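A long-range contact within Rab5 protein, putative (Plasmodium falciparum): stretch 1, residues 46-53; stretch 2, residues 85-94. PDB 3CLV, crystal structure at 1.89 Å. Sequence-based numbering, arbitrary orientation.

Stretch 1, residues 46-53: TYVVNLND
Stretch 2 (85-94) NYNENLCNIK

The apolar centre of this contact is L51, the first residue beyond strand 46-50, whose CA-to-CB bond points toward the other stretch. Its backbone has left the extended region (phi/psi -70/-29), and its side chain, chi1 m and chi2 t, meets three neighbours. L51 CB sits over one face of the Y86 ring, 3.8 Å from its centroid and only 7° off the normal, so a CH-pi contact forms. L51 CD1 lies 3.8 Å from Y86 CE1 and also 3.8 Å from I93 CD1, while L51 CB rests 3.9 Å from C91 CB. Y86 presents its ring with chi1 m and chi2 near -89°; I93 has chi1 m and chi2 at 144°, between wells; C91 is p. The rule here is that one leucine just past a strand end can join a ring face to the aliphatic side of a sheet.

Beyond this centre the backbones pair as an antiparallel ladder. Strand 46-50 and strand 92-94 run at 163° to each other, with axes 4.6 Å apart at closest approach. V49 faces I93 in a hydrogen-bonded pair, CA atoms 5.2 Å apart: V49 N gives to I93 O at 2.8 Å and I93 N to V49 O at 2.7 Å. V48 with K94 and N50 with N92 are the flanking non-hydrogen-bonded pairs, their CA atoms closer at 4.2 and 4.4 Å. Here CA-H...O contacts fill in, V48 CA to I93 O at 3.4 Å and both K94 CA to Y47 O and N50 CA to C91 O at 3.5 Å. The ladder's bonding outlasts the strands, for L51 N still donates to C91 O at 2.9 Å, nearly straight at 173°.

Alternation sorts the side chains. V49 (t) and I93, both buried, share one face of the sheet; V48, N50, N92 and K94 share the other. On that second face the extended K94, t at all four chi angles, lays its CG 4.0 Å from V48 CG2, its methylenes serving as apolar surface. N50 and N92 are both t at chi1, with chi2 near -82° and 71°, and N50 ND2 donates to N92 OD1 at 3.1 Å, so a polar pair bridges the strands without needing charge.

At the polar edge, a type I turn from N50 to D53 ends the first stretch, closed by D53 N to N50 O at 3.1 Å. N52 (-77/7) occupies this turn, and its side chain, chi1 m and chi2 near -35°, reaches back across. Its amide reads the backbone of Y86 twice: N52 ND2 donates to Y86 O at 3.1 Å, and N52 OD1 accepts from Y86 N at 3.2 Å. N52 OD1 also lies near the plane of the Y86 ring at its edge, 3.2 Å from Y86 CD2. One asparagine thus bonds twice to the backbone that carries the ring, while its neighbour L51 lies over one face of that ring.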

# COMPACT_ATOMS: atom_id res chain seq x y z
N THR A 46 11.22 7.99 0.59
CA THR A 46 11.59 7.37 1.87
C THR A 46 12.43 8.33 2.72
O THR A 46 13.00 9.30 2.22
CB THR A 46 12.27 6.00 1.69
OG1 THR A 46 13.53 6.16 1.00
CG2 THR A 46 11.40 5.06 0.87
N TYR A 47 12.46 8.07 4.03
CA TYR A 47 13.23 8.89 4.93
C TYR A 47 13.53 8.08 6.16
O TYR A 47 12.67 7.35 6.67
CB TYR A 47 12.46 10.17 5.30
CG TYR A 47 13.27 11.11 6.16
CD1 TYR A 47 14.35 11.82 5.62
CD2 TYR A 47 12.98 11.27 7.52
CE1 TYR A 47 15.10 12.67 6.39
CE2 TYR A 47 13.73 12.13 8.31
CZ TYR A 47 14.80 12.83 7.73
OH TYR A 47 15.58 13.68 8.47
N VAL A 48 14.77 8.20 6.64
CA VAL A 48 15.20 7.42 7.79
C VAL A 48 15.49 8.36 8.96
O VAL A 48 16.17 9.36 8.81
CB VAL A 48 16.45 6.59 7.47
CG1 VAL A 48 16.90 5.80 8.69
CG2 VAL A 48 16.19 5.67 6.29
N VAL A 49 14.94 8.03 10.12
CA VAL A 49 15.30 8.69 11.36
C VAL A 49 16.05 7.65 12.18
O VAL A 49 15.54 6.55 12.41
CB VAL A 49 14.06 9.16 12.18
CG1 VAL A 49 14.50 9.73 13.54
CG2 VAL A 49 13.24 10.20 11.42
N ASN A 50 17.26 7.98 12.61
CA ASN A 50 17.89 7.17 13.64
C ASN A 50 17.78 7.90 14.97
O ASN A 50 18.28 9.02 15.12
CB ASN A 50 19.34 6.81 13.29
CG ASN A 50 19.96 5.85 14.30
OD1 ASN A 50 20.43 6.27 15.36
ND2 ASN A 50 19.96 4.55 13.98
N LEU A 51 17.11 7.26 15.93
CA LEU A 51 16.73 7.92 17.18
C LEU A 51 17.91 8.21 18.10
O LEU A 51 17.87 9.17 18.87
CB LEU A 51 15.65 7.11 17.91
CG LEU A 51 14.20 7.21 17.39
CD1 LEU A 51 13.30 6.36 18.26
CD2 LEU A 51 13.68 8.65 17.36
N ASN A 52 18.96 7.39 18.01
CA ASN A 52 20.23 7.60 18.71
C ASN A 52 21.13 8.68 18.09
O ASN A 52 22.28 8.83 18.51
CB ASN A 52 21.03 6.30 18.77
CG ASN A 52 20.47 5.31 19.76
OD1 ASN A 52 19.96 5.69 20.82
ND2 ASN A 52 20.58 4.03 19.44
N ASP A 53 20.62 9.39 17.08
CA ASP A 53 21.44 10.36 16.33
C ASP A 53 20.66 11.62 15.99
O ASP A 53 19.83 12.09 16.77
CB ASP A 53 21.99 9.72 15.05
N ASN A 85 20.35 5.76 24.42
CA ASN A 85 19.20 5.42 25.24
C ASN A 85 18.20 4.51 24.53
O ASN A 85 17.25 4.01 25.14
CB ASN A 85 18.50 6.70 25.74
N TYR A 86 18.42 4.30 23.23
CA TYR A 86 17.54 3.49 22.39
C TYR A 86 18.23 2.21 21.91
O TYR A 86 19.44 2.20 21.64
CB TYR A 86 17.09 4.28 21.17
CG TYR A 86 16.36 5.58 21.45
CD1 TYR A 86 14.97 5.59 21.62
CD2 TYR A 86 17.05 6.79 21.53
CE1 TYR A 86 14.29 6.78 21.86
CE2 TYR A 86 16.37 7.99 21.77
CZ TYR A 86 14.99 7.97 21.93
OH TYR A 86 14.31 9.14 22.17
N ASN A 87 17.44 1.14 21.78
CA ASN A 87 17.93 -0.14 21.27
C ASN A 87 18.26 -0.07 19.79
O ASN A 87 17.37 0.16 18.96
CB ASN A 87 16.91 -1.26 21.53
CG ASN A 87 16.79 -1.63 23.01
OD1 ASN A 87 17.35 -0.96 23.88
ND2 ASN A 87 16.07 -2.72 23.29
N GLU A 88 19.54 -0.28 19.47
CA GLU A 88 20.09 -0.12 18.11
C GLU A 88 19.33 -0.88 17.02
O GLU A 88 19.33 -0.48 15.85
CB GLU A 88 21.58 -0.49 18.07
CG GLU A 88 22.53 0.57 18.65
CD GLU A 88 22.60 0.57 20.18
OE1 GLU A 88 22.17 -0.42 20.81
OE2 GLU A 88 23.10 1.57 20.75
N ASN A 89 18.69 -1.98 17.42
CA ASN A 89 17.91 -2.82 16.50
C ASN A 89 16.56 -2.22 16.12
O ASN A 89 16.07 -2.41 15.00
CB ASN A 89 17.72 -4.22 17.09
CG ASN A 89 19.03 -4.89 17.44
OD1 ASN A 89 19.77 -5.34 16.56
ND2 ASN A 89 19.33 -4.96 18.74
N LEU A 90 15.96 -1.48 17.05
CA LEU A 90 14.59 -0.97 16.89
C LEU A 90 14.52 0.50 16.45
O LEU A 90 13.51 0.93 15.88
CB LEU A 90 13.79 -1.15 18.19
CG LEU A 90 13.72 -2.50 18.90
CD1 LEU A 90 12.91 -2.38 20.17
CD2 LEU A 90 13.15 -3.61 18.01
N CYS A 91 15.59 1.24 16.71
CA CYS A 91 15.55 2.70 16.69
C CYS A 91 16.06 3.34 15.40
O CYS A 91 16.25 4.56 15.34
CB CYS A 91 16.35 3.24 17.87
SG CYS A 91 18.12 3.09 17.61
N ASN A 92 16.31 2.51 14.39
CA ASN A 92 16.54 3.02 13.05
C ASN A 92 15.23 2.90 12.29
O ASN A 92 14.85 1.82 11.83
CB ASN A 92 17.65 2.23 12.36
CG ASN A 92 18.15 2.92 11.10
OD1 ASN A 92 18.82 3.95 11.16
ND2 ASN A 92 17.83 2.33 9.95
N ILE A 93 14.52 4.02 12.18
CA ILE A 93 13.15 4.01 11.67
C ILE A 93 13.04 4.61 10.27
O ILE A 93 13.32 5.80 10.06
CB ILE A 93 12.19 4.68 12.68
CG1 ILE A 93 12.13 3.81 13.94
CG2 ILE A 93 10.78 4.88 12.07
CD1 ILE A 93 12.01 4.60 15.21
N LYS A 94 12.64 3.76 9.33
CA LYS A 94 12.52 4.14 7.93
C LYS A 94 11.06 4.38 7.55
O LYS A 94 10.21 3.51 7.74
CB LYS A 94 13.14 3.07 7.05
CG LYS A 94 13.00 3.31 5.56
CD LYS A 94 13.82 2.27 4.83
CE LYS A 94 13.51 2.26 3.36
NZ LYS A 94 14.49 1.37 2.66